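Local coordinates for LRA-12 (Uncultured bacterium, PDB 5AEB), which hydrolyses beta-lactam antibiotics, including carbapenems, as a di-zinc metallo-beta-lactamase of subclass B3, at residues A[102-107]-A[132-137]; A[121-126]-A[188-193]; A[177-182]-A[220-225]. All blocks are in the same frame, centred on the assembly; numbering follows the deposited sequence.

In the fold
The three contacts are spread over the alpha-beta-beta-alpha sandwich of the metallo-beta-lactamases. Contact 1 belongs to the sheet that runs from strand 24-27 to strand 138-140, contact 3 to the second sheet, at an outermost strand, 222-225; their centres lie about 25 Å apart. Contact 2 joins two loops beside the zinc site, about 22 Å from contact 1 and about 30 Å from contact 3, centre to centre, and on the opposite side of the chain's centre from the latter. Along the chain contact 1 closes before contact 3 opens, while contact 2 interleaves with both. Residues 121-126 and 132-137 share one long loop, so sheet and active-site rim are built from the same connection.

Contact 1: residues A[102-107]-A[132-137]; sequences AKLMAD and EPIIAD
L104 holds the close-packed half of this contact. Its CG stands anti to the backbone N (chi1 161°), which carries CD2 over to I134, where it meets CG2 at 3.5 Å; the two side chains cross at about a right angle. CG of L104 also lies against A136, 4.1 Å from its CB, and that methyl touches CB of A106 at 3.9 Å. M114 of helix 111-115 packs on both L104 and A106, and A94 and K97 of helix 93-100 cover I134, so this half is apolar and largely buried.

D137 makes the other, solvent-facing half. Its OD2 accepts the backbone N-H of L104 at 2.9 Å through the anti lone pair, and the bond is nearly straight at 167°. In return, D137 N donates to the carbonyl O of L104, 2.8 Å away but bent enough to be weak. One residue thus meets both backbone N and backbone O of L104, firmly only at the N. Beside it K103, extended beyond CG, leads its chain away from the loop. L104 and A106 then continue the backbone pairing with R138, so D137 marks the place where the incoming loop becomes the edge strand 138-140, parallel to strand 103-107 in the metallo-beta-lactamase sheet.

Contact 2: residues A[121-126]-A[188-193]; sequences DYAFGG and TIVIEK
Two loops meet here at the rim of the di-zinc site: residues 121-126 come after helix 111-115, and the loop of residues 188-193 comes after strand 178-184. The first is shaped by an Asx turn. OD1 of D121 takes two backbone N-H groups, that of A123 at 2.6 Å nearly along the C-O axis and that of F124 at 2.9 Å from above the carboxylate plane, and so fixes the turn that presents A123 and F124 to V190.

V190 is the main apolar partner. Its CG1, anti to the backbone N (chi1 154°), touches CZ of F124 at 3.2 Å, a tight approach, and CB of A123 at 3.8 Å. That same A123 methyl sits over the centre of the F124 ring and, toward the rim, over one face of the Y122 ring; more loosely, A123 CB also meets CG2 of I191 at 4.1 Å. V190 also packs on H161, a ligand of the first zinc, so the contact borders the metal pocket directly.

Y122 carries the polar link. Its hydroxyl is hydrogen-bonded to the carbonyl O of H161, and a water lying in the ring plane at its edge donates to Y122 OH at 2.7 Å and accepts from V190 N at 2.6 Å.

Contact 3: residues A[177-182]-A[220-225]; sequences RSYRIL and FDIWVA
Backbone hydrogen bonds set the frame, with residues 178-182 of strand 178-184 running parallel to strand 222-225, the axes of these short segments 24° apart. L182 N donates to the carbonyl O of I222 at 2.8 Å, and V224 N to the O of L182 at 2.8 Å; both bonds lie nearly along the C=O axis. Two residues earlier, the carbonyl O of R180 accepts twice in its own plane, from D221 N at 2.8 Å and from I222 N at 3.2 Å.

The polar side-chain contacts centre on D221. Its CG is anti to the carbonyl carbon (chi1 -63°), and OD2 takes the N-H of R180 at 2.8 Å on the anti lone pair, almost straight at 169°. The carboxylate thereby carries the pairing back ahead of the start of strand 222-225. OD1 faces NH2 of R177 tip to tip across 3.6 Å, a long salt bridge with the two planes nearly perpendicular. The guanidinium of R180 instead goes to D171.

Apolar packing falls on both faces of the sheet. On one, I181 and I222 lie side by side, CD1 of I181 3.6 Å from CB of I222, with A27 of strand 24-27 against both. On the other, CB of L182 sits over the face of the F220 ring in a CH-pi contact, and CD2 of L182 presses on CE2 of that ring at 3.4 Å; Y254 of helix 251-267 covers this side.

Strand 178-184, helix 204-216 and strand 222-225 form a beta-alpha-beta crossover, whose second strand leads on to the zinc ligand H227.

Contact 1: residues A[102-107]-A[132-137]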
ATOM      1  N   ALA A 102      -1.926 -15.304  -9.176  1.00 20.35           N
ATOM      2  CA  ALA A 102      -0.675 -14.518  -9.100  1.00 20.41           C
ATOM      3  C   ALA A 102       0.069 -14.902  -7.821  1.00 20.38           C
ATOM      4  O   ALA A 102      -0.545 -15.433  -6.888  1.00 20.12           O
ATOM      5  CB  ALA A 102      -0.976 -13.011  -9.137  1.00 19.55           C
ATOM      6  N   LYS A 103       1.385 -14.686  -7.818  1.00 20.83           N
ATOM      7  CA  LYS A 103       2.245 -14.895  -6.637  1.00 20.92           C
ATOM      8  C   LYS A 103       2.111 -13.687  -5.700  1.00 20.14           C
ATOM      9  O   LYS A 103       2.231 -12.507  -6.134  1.00 19.85           O
ATOM     10  CB  LYS A 103       3.709 -15.086  -7.071  1.00 22.07           C
ATOM     11  CG  LYS A 103       3.953 -16.444  -7.740  1.00 24.14           C
ATOM     12  CD  LYS A 103       5.425 -16.664  -8.113  1.00 25.96           C
ATOM     13  CE  LYS A 103       5.704 -18.130  -8.490  1.00 27.20           C
ATOM     14  NZ  LYS A 103       6.906 -18.229  -9.383  1.00 28.46           N
ATOM     15  N   LEU A 104       1.843 -13.955  -4.430  1.00 19.26           N
ATOM     16  CA  LEU A 104       1.766 -12.887  -3.456  1.00 18.58           C
ATOM     17  C   LEU A 104       3.123 -12.756  -2.783  1.00 18.78           C
ATOM     18  O   LEU A 104       3.701 -13.746  -2.300  1.00 18.93           O
ATOM     19  CB  LEU A 104       0.662 -13.164  -2.432  1.00 18.47           C
ATOM     20  CG  LEU A 104       0.758 -12.394  -1.111  1.00 18.34           C
ATOM     21  CD1 LEU A 104       0.462 -10.903  -1.275  1.00 17.47           C
ATOM     22  CD2 LEU A 104      -0.231 -13.026  -0.150  1.00 18.88           C
ATOM     23  N   MET A 105       3.675 -11.546  -2.798  1.00 18.78           N
ATOM     24  CA  MET A 105       4.953 -11.330  -2.150  1.00 19.38           C
ATOM     25  C   MET A 105       4.760 -10.363  -1.004  1.00 18.96           C
ATOM     26  O   MET A 105       4.137  -9.313  -1.156  1.00 18.50           O
ATOM     27  CB  MET A 105       5.991 -10.837  -3.141  1.00 20.05           C
ATOM     28  CG  MET A 105       6.012 -11.689  -4.393  1.00 21.25           C
ATOM     29  SD  MET A 105       7.374 -11.211  -5.451  1.00 22.55           S
ATOM     30  CE  MET A 105       7.216 -12.469  -6.734  1.00 23.00           C
ATOM     31  N   ALA A 106       5.286 -10.719   0.158  1.00 18.95           N
ATOM     32  CA  ALA A 106       5.021  -9.915   1.344  1.00 18.74           C
ATOM     33  C   ALA A 106       6.243  -9.713   2.230  1.00 18.89           C
ATOM     34  O   ALA A 106       7.093 -10.607   2.365  1.00 19.08           O
ATOM     35  CB  ALA A 106       3.857 -10.514   2.143  1.00 18.90           C
ATOM     36  N   ASP A 107       6.328  -8.516   2.817  1.00 18.63           N
ATOM     37  CA  ASP A 107       7.326  -8.230   3.835  1.00 18.98           C
ATOM     38  C   ASP A 107       7.192  -9.332   4.896  1.00 19.49           C
ATOM     39  O   ASP A 107       6.110  -9.554   5.457  1.00 19.02           O
ATOM     40  CB  ASP A 107       7.083  -6.845   4.417  1.00 18.93           C
ATOM     41  CG  ASP A 107       8.180  -6.382   5.365  1.00 19.68           C
ATOM     42  OD1 ASP A 107       8.532  -7.142   6.323  1.00 20.42           O
ATOM     43  OD2 ASP A 107       8.654  -5.236   5.189  1.00 19.62           O
ATOM     44  N   GLU A 132      -9.785 -12.232   5.088  1.00 23.48           N
ATOM     45  CA  GLU A 132      -9.472 -13.626   4.674  1.00 23.79           C
ATOM     46  C   GLU A 132      -7.957 -13.858   4.672  1.00 22.77           C
ATOM     47  O   GLU A 132      -7.224 -13.124   4.000  1.00 22.06           O
ATOM     48  CB  GLU A 132     -10.078 -13.962   3.298  1.00 24.33           C
ATOM     49  CG  GLU A 132      -9.894 -15.426   2.829  1.00 25.45           C
ATOM     50  CD  GLU A 132     -10.681 -16.435   3.665  1.00 27.53           C
ATOM     51  OE1 GLU A 132     -11.781 -16.114   4.166  1.00 27.46           O
ATOM     52  OE2 GLU A 132     -10.171 -17.566   3.848  1.00 29.51           O
ATOM     53  N   PRO A 133      -7.480 -14.843   5.461  1.00 22.82           N
ATOM     54  CA  PRO A 133      -6.055 -15.196   5.464  1.00 22.43           C
ATOM     55  C   PRO A 133      -5.488 -15.386   4.048  1.00 21.48           C
ATOM     56  O   PRO A 133      -6.171 -15.870   3.168  1.00 21.24           O
ATOM     57  CB  PRO A 133      -6.029 -16.539   6.193  1.00 23.07           C
ATOM     58  CG  PRO A 133      -7.186 -16.448   7.136  1.00 24.11           C
ATOM     59  CD  PRO A 133      -8.249 -15.662   6.412  1.00 23.73           C
ATOM     60  N   ILE A 134      -4.243 -14.984   3.852  1.00 21.01           N
ATOM     61  CA  ILE A 134      -3.516 -15.266   2.627  1.00 20.82           C
ATOM     62  C   ILE A 134      -2.112 -15.735   3.011  1.00 20.99           C
ATOM     63  O   ILE A 134      -1.514 -15.244   3.982  1.00 20.86           O
ATOM     64  CB  ILE A 134      -3.345 -14.063   1.662  1.00 20.05           C
ATOM     65  CG1 ILE A 134      -4.423 -12.998   1.796  1.00 20.03           C
ATOM     66  CG2 ILE A 134      -3.378 -14.593   0.240  1.00 20.09           C
ATOM     67  CD1 ILE A 134      -4.083 -11.946   2.831  1.00 20.48           C
ATOM     68  N   ILE A 135      -1.578 -16.650   2.229  1.00 21.45           N
ATOM     69  CA  ILE A 135      -0.195 -17.112   2.448  1.00 22.39           C
ATOM     70  C   ILE A 135       0.697 -16.565   1.334  1.00 22.14           C
ATOM     71  O   ILE A 135       0.420 -16.778   0.147  1.00 22.14           O
ATOM     72  CB  ILE A 135      -0.137 -18.642   2.496  1.00 23.26           C
ATOM     73  CG1 ILE A 135      -0.917 -19.132   3.715  1.00 24.01           C
ATOM     74  CG2 ILE A 135       1.312 -19.169   2.475  1.00 23.46           C
ATOM     75  CD1 ILE A 135      -1.423 -20.555   3.563  1.00 25.17           C
ATOM     76  N   ALA A 136       1.760 -15.860   1.703  1.00 21.96           N
ATOM     77  CA  ALA A 136       2.665 -15.337   0.694  1.00 21.96           C
ATOM     78  C   ALA A 136       3.514 -16.456   0.026  1.00 22.71           C
ATOM     79  O   ALA A 136       3.980 -17.380   0.678  1.00 22.60           O
ATOM     80  CB  ALA A 136       3.543 -14.264   1.287  1.00 22.00           C
ATOM     81  N   ASP A 137       3.663 -16.356  -1.286  1.00 22.79           N
ATOM     82  CA  ASP A 137       4.538 -17.205  -2.024  1.00 23.89           C
ATOM     83  C   ASP A 137       5.984 -16.729  -1.872  1.00 24.06           C
ATOM     84  O   ASP A 137       6.886 -17.529  -1.969  1.00 24.33           O
ATOM     85  CB  ASP A 137       4.116 -17.235  -3.493  1.00 25.01           C
ATOM     86  CG  ASP A 137       2.665 -17.661  -3.667  1.00 25.33           C
ATOM     87  OD1 ASP A 137       2.407 -18.858  -3.649  1.00 27.69           O
ATOM     88  OD2 ASP A 137       1.779 -16.824  -3.806  1.00 24.37           O
TER

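Contact 2: residues A[121-126]-A[188-193]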
ATOM      1  N   ASP A 121      -2.756  -9.656  15.002  1.00 32.19           N
ATOM      2  CA  ASP A 121      -2.406  -8.237  14.875  1.00 32.99           C
ATOM      3  C   ASP A 121      -2.074  -7.621  16.256  1.00 33.76           C
ATOM      4  O   ASP A 121      -2.875  -7.723  17.178  1.00 34.50           O
ATOM      5  CB  ASP A 121      -3.543  -7.462  14.187  1.00 33.14           C
ATOM      6  CG  ASP A 121      -3.197  -5.981  13.939  1.00 34.05           C
ATOM      7  OD1 ASP A 121      -2.860  -5.267  14.902  1.00 34.40           O
ATOM      8  OD2 ASP A 121      -3.283  -5.516  12.778  1.00 33.79           O
ATOM      9  N   TYR A 122      -0.917  -6.974  16.387  1.00 33.57           N
ATOM     10  CA  TYR A 122      -0.525  -6.388  17.688  1.00 35.31           C
ATOM     11  C   TYR A 122      -1.576  -5.414  18.256  1.00 36.31           C
ATOM     12  O   TYR A 122      -1.712  -5.296  19.460  1.00 37.81           O
ATOM     13  CB  TYR A 122       0.868  -5.718  17.651  1.00 34.68           C
ATOM     14  CG  TYR A 122       0.911  -4.345  16.964  1.00 34.00           C
ATOM     15  CD1 TYR A 122       1.121  -4.237  15.580  1.00 32.43           C
ATOM     16  CD2 TYR A 122       0.747  -3.161  17.702  1.00 34.49           C
ATOM     17  CE1 TYR A 122       1.160  -2.996  14.949  1.00 32.13           C
ATOM     18  CE2 TYR A 122       0.788  -1.918  17.084  1.00 34.22           C
ATOM     19  CZ  TYR A 122       0.996  -1.836  15.695  1.00 32.92           C
ATOM     20  OH  TYR A 122       1.031  -0.594  15.067  1.00 32.02           O
ATOM     21  N   ALA A 123      -2.322  -4.750  17.382  1.00 36.22           N
ATOM     22  CA  ALA A 123      -3.250  -3.696  17.790  1.00 38.52           C
ATOM     23  C   ALA A 123      -4.697  -4.152  17.791  1.00 40.19           C
ATOM     24  O   ALA A 123      -5.489  -3.717  18.634  1.00 41.81           O
ATOM     25  CB  ALA A 123      -3.081  -2.452  16.927  1.00 36.90           C
ATOM     26  N   PHE A 124      -5.042  -5.033  16.862  1.00 40.44           N
ATOM     27  CA  PHE A 124      -6.428  -5.452  16.720  1.00 42.47           C
ATOM     28  C   PHE A 124      -6.605  -6.951  16.785  1.00 42.30           C
ATOM     29  O   PHE A 124      -7.658  -7.453  16.431  1.00 42.42           O
ATOM     30  CB  PHE A 124      -7.000  -4.921  15.410  1.00 43.70           C
ATOM     31  CG  PHE A 124      -6.879  -3.440  15.263  1.00 45.87           C
ATOM     32  CD1 PHE A 124      -7.533  -2.589  16.156  1.00 47.59           C
ATOM     33  CD2 PHE A 124      -6.099  -2.893  14.252  1.00 45.57           C
ATOM     34  CE1 PHE A 124      -7.416  -1.219  16.034  1.00 48.60           C
ATOM     35  CE2 PHE A 124      -5.986  -1.520  14.119  1.00 46.07           C
ATOM     36  CZ  PHE A 124      -6.650  -0.684  15.011  1.00 47.43           C
ATOM     37  N   GLY A 125      -5.578  -7.653  17.244  1.00 41.90           N
ATOM     38  CA  GLY A 125      -5.630  -9.094  17.339  1.00 43.32           C
ATOM     39  C   GLY A 125      -6.583  -9.577  18.407  1.00 46.08           C
ATOM     40  O   GLY A 125      -7.377  -8.797  18.967  1.00 46.12           O
ATOM     41  N   GLY A 126      -6.512 -10.878  18.669  1.00 47.30           N
ATOM     42  CA  GLY A 126      -7.272 -11.502  19.755  1.00 50.70           C
ATOM     43  C   GLY A 126      -8.776 -11.644  19.583  1.00 51.49           C
ATOM     44  O   GLY A 126      -9.395 -12.356  20.356  1.00 54.14           O
ATOM     45  N   THR A 188       1.861   6.135  10.182  1.00 21.46           N
ATOM     46  CA  THR A 188       0.846   6.591  11.072  1.00 22.46           C
ATOM     47  C   THR A 188       0.823   5.619  12.256  1.00 23.02           C
ATOM     48  O   THR A 188       1.279   4.474  12.138  1.00 22.42           O
ATOM     49  CB  THR A 188      -0.508   6.650  10.348  1.00 22.76           C
ATOM     50  OG1 THR A 188      -0.829   5.350   9.828  1.00 22.01           O
ATOM     51  CG2 THR A 188      -0.456   7.692   9.171  1.00 22.52           C
ATOM     52  N   ILE A 189       0.332   6.102  13.387  1.00 24.24           N
ATOM     53  CA  ILE A 189       0.215   5.309  14.597  1.00 25.28           C
ATOM     54  C   ILE A 189      -1.236   4.911  14.812  1.00 26.51           C
ATOM     55  O   ILE A 189      -2.166   5.747  14.777  1.00 27.23           O
ATOM     56  CB  ILE A 189       0.758   6.064  15.826  1.00 25.67           C
ATOM     57  CG1 ILE A 189       2.253   6.356  15.630  1.00 25.24           C
ATOM     58  CG2 ILE A 189       0.465   5.301  17.125  1.00 26.05           C
ATOM     59  CD1 ILE A 189       2.794   7.347  16.626  1.00 26.26           C
ATOM     60  N   VAL A 190      -1.414   3.630  15.066  1.00 27.49           N
ATOM     61  CA  VAL A 190      -2.725   3.029  15.085  1.00 29.86           C
ATOM     62  C   VAL A 190      -3.241   2.914  16.531  1.00 31.45           C
ATOM     63  O   VAL A 190      -4.444   2.897  16.761  1.00 32.18           O
ATOM     64  CB  VAL A 190      -2.656   1.654  14.355  1.00 29.73           C
ATOM     65  CG1 VAL A 190      -3.725   0.682  14.825  1.00 31.36           C
ATOM     66  CG2 VAL A 190      -2.735   1.851  12.856  1.00 29.88           C
ATOM     67  N   ILE A 191      -2.324   2.828  17.486  1.00 32.68           N
ATOM     68  CA  ILE A 191      -2.676   2.637  18.895  1.00 36.07           C
ATOM     69  C   ILE A 191      -3.037   3.948  19.595  1.00 38.65           C
ATOM     70  O   ILE A 191      -2.585   5.029  19.212  1.00 38.78           O
ATOM     71  CB  ILE A 191      -1.557   1.922  19.692  1.00 35.58           C
ATOM     72  CG1 ILE A 191      -0.170   2.299  19.153  1.00 35.13           C
ATOM     73  CG2 ILE A 191      -1.751   0.422  19.592  1.00 35.82           C
ATOM     74  CD1 ILE A 191       0.822   2.828  20.164  1.00 34.53           C
ATOM     75  N   GLU A 192      -3.848   3.851  20.635  1.00 42.69           N
ATOM     76  CA  GLU A 192      -4.200   5.035  21.421  1.00 45.87           C
ATOM     77  C   GLU A 192      -3.297   5.224  22.634  1.00 45.26           C
ATOM     78  O   GLU A 192      -3.261   6.295  23.209  1.00 46.87           O
ATOM     79  CB  GLU A 192      -5.685   5.003  21.806  1.00 49.68           C
ATOM     80  CG  GLU A 192      -6.588   5.154  20.588  1.00 53.70           C
ATOM     81  CD  GLU A 192      -7.963   4.534  20.767  1.00 58.21           C
ATOM     82  OE1 GLU A 192      -8.058   3.337  21.137  1.00 62.23           O
ATOM     83  OE2 GLU A 192      -8.962   5.248  20.527  1.00 60.88           O
ATOM     84  N   LYS A 193      -2.550   4.185  22.997  1.00 45.19           N
ATOM     85  CA  LYS A 193      -1.684   4.219  24.178  1.00 44.44           C
ATOM     86  C   LYS A 193      -0.212   4.511  23.853  1.00 42.49           C
ATOM     87  O   LYS A 193       0.157   4.655  22.686  1.00 40.63           O
ATOM     88  CB  LYS A 193      -1.839   2.925  25.002  1.00 46.66           C
ATOM     89  CG  LYS A 193      -1.448   1.631  24.288  1.00 47.26           C
ATOM     90  CD  LYS A 193      -1.724   0.406  25.157  1.00 48.84           C
ATOM     91  CE  LYS A 193      -3.157  -0.084  25.015  1.00 50.22           C
ATOM     92  NZ  LYS A 193      -3.635  -0.840  26.207  1.00 52.06           N
TER
HETATM   93  O   HOH W   1       0.633   2.065  15.582  1.00 12.11           O

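Contact 3: residues A[177-182]-A[220-225]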
ATOM      1  N   ARG A 177       9.895  10.868 -20.633  1.00 40.02           N
ATOM      2  CA  ARG A 177      10.597  10.950 -19.370  1.00 37.55           C
ATOM      3  C   ARG A 177      10.439   9.723 -18.460  1.00 34.54           C
ATOM      4  O   ARG A 177       9.411   9.026 -18.486  1.00 32.69           O
ATOM      5  CB  ARG A 177      10.136  12.223 -18.629  1.00 38.15           C
ATOM      6  CG  ARG A 177      10.617  12.307 -17.208  1.00 37.27           C
ATOM      7  CD  ARG A 177      10.467  13.691 -16.628  1.00 37.60           C
ATOM      8  NE  ARG A 177      10.959  13.663 -15.259  1.00 36.73           N
ATOM      9  CZ  ARG A 177      10.866  14.670 -14.406  1.00 36.54           C
ATOM     10  NH1 ARG A 177      10.278  15.804 -14.763  1.00 37.56           N
ATOM     11  NH2 ARG A 177      11.338  14.523 -13.189  1.00 36.19           N
ATOM     12  N   SER A 178      11.489   9.496 -17.671  1.00 32.86           N
ATOM     13  CA  SER A 178      11.556   8.488 -16.641  1.00 31.19           C
ATOM     14  C   SER A 178      11.240   9.126 -15.247  1.00 30.33           C
ATOM     15  O   SER A 178      11.583  10.293 -14.989  1.00 30.94           O
ATOM     16  CB  SER A 178      12.934   7.823 -16.703  1.00 31.73           C
ATOM     17  OG  SER A 178      13.028   6.681 -15.873  1.00 31.94           O
ATOM     18  N   TYR A 179      10.532   8.381 -14.391  1.00 28.45           N
ATOM     19  CA  TYR A 179      10.140   8.848 -13.049  1.00 27.53           C
ATOM     20  C   TYR A 179      10.493   7.825 -11.976  1.00 26.07           C
ATOM     21  O   TYR A 179      10.281   6.615 -12.145  1.00 25.20           O
ATOM     22  CB  TYR A 179       8.640   9.104 -12.945  1.00 27.87           C
ATOM     23  CG  TYR A 179       8.106  10.150 -13.873  1.00 29.72           C
ATOM     24  CD1 TYR A 179       8.121  11.479 -13.509  1.00 30.84           C
ATOM     25  CD2 TYR A 179       7.585   9.805 -15.127  1.00 30.71           C
ATOM     26  CE1 TYR A 179       7.624  12.458 -14.359  1.00 33.06           C
ATOM     27  CE2 TYR A 179       7.095  10.777 -15.998  1.00 32.54           C
ATOM     28  CZ  TYR A 179       7.116  12.108 -15.591  1.00 33.80           C
ATOM     29  OH  TYR A 179       6.640  13.116 -16.391  1.00 36.61           O
ATOM     30  N   ARG A 180      11.024   8.323 -10.869  1.00 25.32           N
ATOM     31  CA  ARG A 180      11.297   7.484  -9.722  1.00 24.44           C
ATOM     32  C   ARG A 180      10.059   7.588  -8.807  1.00 22.81           C
ATOM     33  O   ARG A 180       9.740   8.654  -8.293  1.00 22.93           O
ATOM     34  CB  ARG A 180      12.597   7.976  -9.074  1.00 25.83           C
ATOM     35  CG  ARG A 180      12.900   7.446  -7.688  1.00 26.67           C
ATOM     36  CD  ARG A 180      13.324   5.993  -7.670  1.00 27.36           C
ATOM     37  NE  ARG A 180      14.359   5.667  -8.647  1.00 29.32           N
ATOM     38  CZ  ARG A 180      15.656   5.538  -8.390  1.00 30.40           C
ATOM     39  NH1 ARG A 180      16.121   5.739  -7.169  1.00 30.94           N
ATOM     40  NH2 ARG A 180      16.488   5.218  -9.380  1.00 31.20           N
ATOM     41  N   ILE A 181       9.347   6.486  -8.632  1.00 21.18           N
ATOM     42  CA  ILE A 181       8.099   6.487  -7.881  1.00 20.05           C
ATOM     43  C   ILE A 181       8.293   5.806  -6.516  1.00 19.52           C
ATOM     44  O   ILE A 181       8.853   4.723  -6.462  1.00 19.33           O
ATOM     45  CB  ILE A 181       7.017   5.690  -8.636  1.00 19.99           C
ATOM     46  CG1 ILE A 181       6.872   6.179 -10.104  1.00 20.92           C
ATOM     47  CG2 ILE A 181       5.709   5.689  -7.848  1.00 19.95           C
ATOM     48  CD1 ILE A 181       5.946   7.364 -10.265  1.00 21.43           C
ATOM     49  N   LEU A 182       7.844   6.459  -5.439  1.00 19.44           N
ATOM     50  CA  LEU A 182       7.685   5.839  -4.112  1.00 19.01           C
ATOM     51  C   LEU A 182       6.221   5.541  -3.827  1.00 18.84           C
ATOM     52  O   LEU A 182       5.371   6.460  -3.783  1.00 19.14           O
ATOM     53  CB  LEU A 182       8.183   6.776  -3.016  1.00 19.17           C
ATOM     54  CG  LEU A 182       8.104   6.349  -1.541  1.00 18.88           C
ATOM     55  CD1 LEU A 182       8.911   5.095  -1.259  1.00 18.68           C
ATOM     56  CD2 LEU A 182       8.591   7.499  -0.690  1.00 19.24           C
ATOM     57  N   PHE A 220      12.866  10.595  -4.760  1.00 20.34           N
ATOM     58  CA  PHE A 220      11.909  10.158  -5.770  1.00 20.15           C
ATOM     59  C   PHE A 220      11.306  11.435  -6.412  1.00 20.29           C
ATOM     60  O   PHE A 220      11.423  12.568  -5.855  1.00 20.34           O
ATOM     61  CB  PHE A 220      10.780   9.345  -5.092  1.00 19.54           C
ATOM     62  CG  PHE A 220      10.222  10.029  -3.871  1.00 19.32           C
ATOM     63  CD1 PHE A 220       9.241  11.024  -3.991  1.00 19.29           C
ATOM     64  CD2 PHE A 220      10.710   9.711  -2.596  1.00 19.27           C
ATOM     65  CE1 PHE A 220       8.767  11.700  -2.854  1.00 19.20           C
ATOM     66  CE2 PHE A 220      10.227  10.375  -1.476  1.00 19.20           C
ATOM     67  CZ  PHE A 220       9.267  11.376  -1.594  1.00 19.16           C
ATOM     68  N   ASP A 221      10.643  11.238  -7.542  1.00 20.26           N
ATOM     69  CA  ASP A 221       9.970  12.300  -8.259  1.00 20.68           C
ATOM     70  C   ASP A 221       8.517  12.378  -7.798  1.00 20.21           C
ATOM     71  O   ASP A 221       7.987  13.464  -7.603  1.00 20.33           O
ATOM     72  CB  ASP A 221      10.047  12.003  -9.756  1.00 21.54           C
ATOM     73  CG  ASP A 221      11.488  11.996 -10.269  1.00 22.44           C
ATOM     74  OD1 ASP A 221      12.200  13.012  -9.989  1.00 23.24           O
ATOM     75  OD2 ASP A 221      11.930  11.005 -10.916  1.00 22.53           O
ATOM     76  N   ILE A 222       7.904  11.208  -7.598  1.00 19.94           N
ATOM     77  CA  ILE A 222       6.490  11.059  -7.258  1.00 19.76           C
ATOM     78  C   ILE A 222       6.315  10.105  -6.069  1.00 19.32           C
ATOM     79  O   ILE A 222       6.973   9.051  -5.991  1.00 19.21           O
ATOM     80  CB  ILE A 222       5.696  10.518  -8.481  1.00 20.08           C
ATOM     81  CG1 ILE A 222       5.734  11.563  -9.626  1.00 20.65           C
ATOM     82  CG2 ILE A 222       4.282  10.053  -8.095  1.00 19.95           C
ATOM     83  CD1 ILE A 222       5.166  11.035 -10.926  1.00 21.16           C
ATOM     84  N   TRP A 223       5.485  10.511  -5.113  1.00 19.16           N
ATOM     85  CA  TRP A 223       5.120   9.642  -4.023  1.00 18.85           C
ATOM     86  C   TRP A 223       3.632   9.463  -4.023  1.00 18.88           C
ATOM     87  O   TRP A 223       2.852  10.410  -4.321  1.00 19.12           O
ATOM     88  CB  TRP A 223       5.601  10.162  -2.679  1.00 18.75           C
ATOM     89  CG  TRP A 223       4.919  11.416  -2.175  1.00 18.89           C
ATOM     90  CD1 TRP A 223       5.095  12.712  -2.640  1.00 19.14           C
ATOM     91  CD2 TRP A 223       3.943  11.536  -1.073  1.00 18.88           C
ATOM     92  NE1 TRP A 223       4.313  13.585  -1.946  1.00 19.27           N
ATOM     93  CE2 TRP A 223       3.600  12.949  -0.987  1.00 19.14           C
ATOM     94  CE3 TRP A 223       3.344  10.639  -0.184  1.00 18.75           C
ATOM     95  CZ2 TRP A 223       2.684  13.441  -0.052  1.00 19.31           C
ATOM     96  CZ3 TRP A 223       2.439  11.141   0.761  1.00 18.91           C
ATOM     97  CH2 TRP A 223       2.123  12.514   0.828  1.00 19.20           C
ATOM     98  N   VAL A 224       3.225   8.252  -3.723  1.00 18.71           N
ATOM     99  CA  VAL A 224       1.823   7.985  -3.471  1.00 18.77           C
ATOM    100  C   VAL A 224       1.748   7.225  -2.154  1.00 18.54           C
ATOM    101  O   VAL A 224       2.789   6.826  -1.602  1.00 18.36           O
ATOM    102  CB  VAL A 224       1.172   7.178  -4.619  1.00 18.98           C
ATOM    103  CG1 VAL A 224       1.195   7.974  -5.924  1.00 19.38           C
ATOM    104  CG2 VAL A 224       1.906   5.854  -4.775  1.00 18.81           C
ATOM    105  N   ALA A 225       0.538   6.997  -1.646  1.00 18.62           N
ATOM    106  CA  ALA A 225       0.417   6.382  -0.324  1.00 18.51           C
ATOM    107  C   ALA A 225      -0.695   5.337  -0.282  1.00 18.59           C
ATOM    108  O   ALA A 225      -1.363   5.102  -1.289  1.00 18.76           O
ATOM    109  CB  ALA A 225       0.250   7.456   0.758  1.00 18.64           C
TER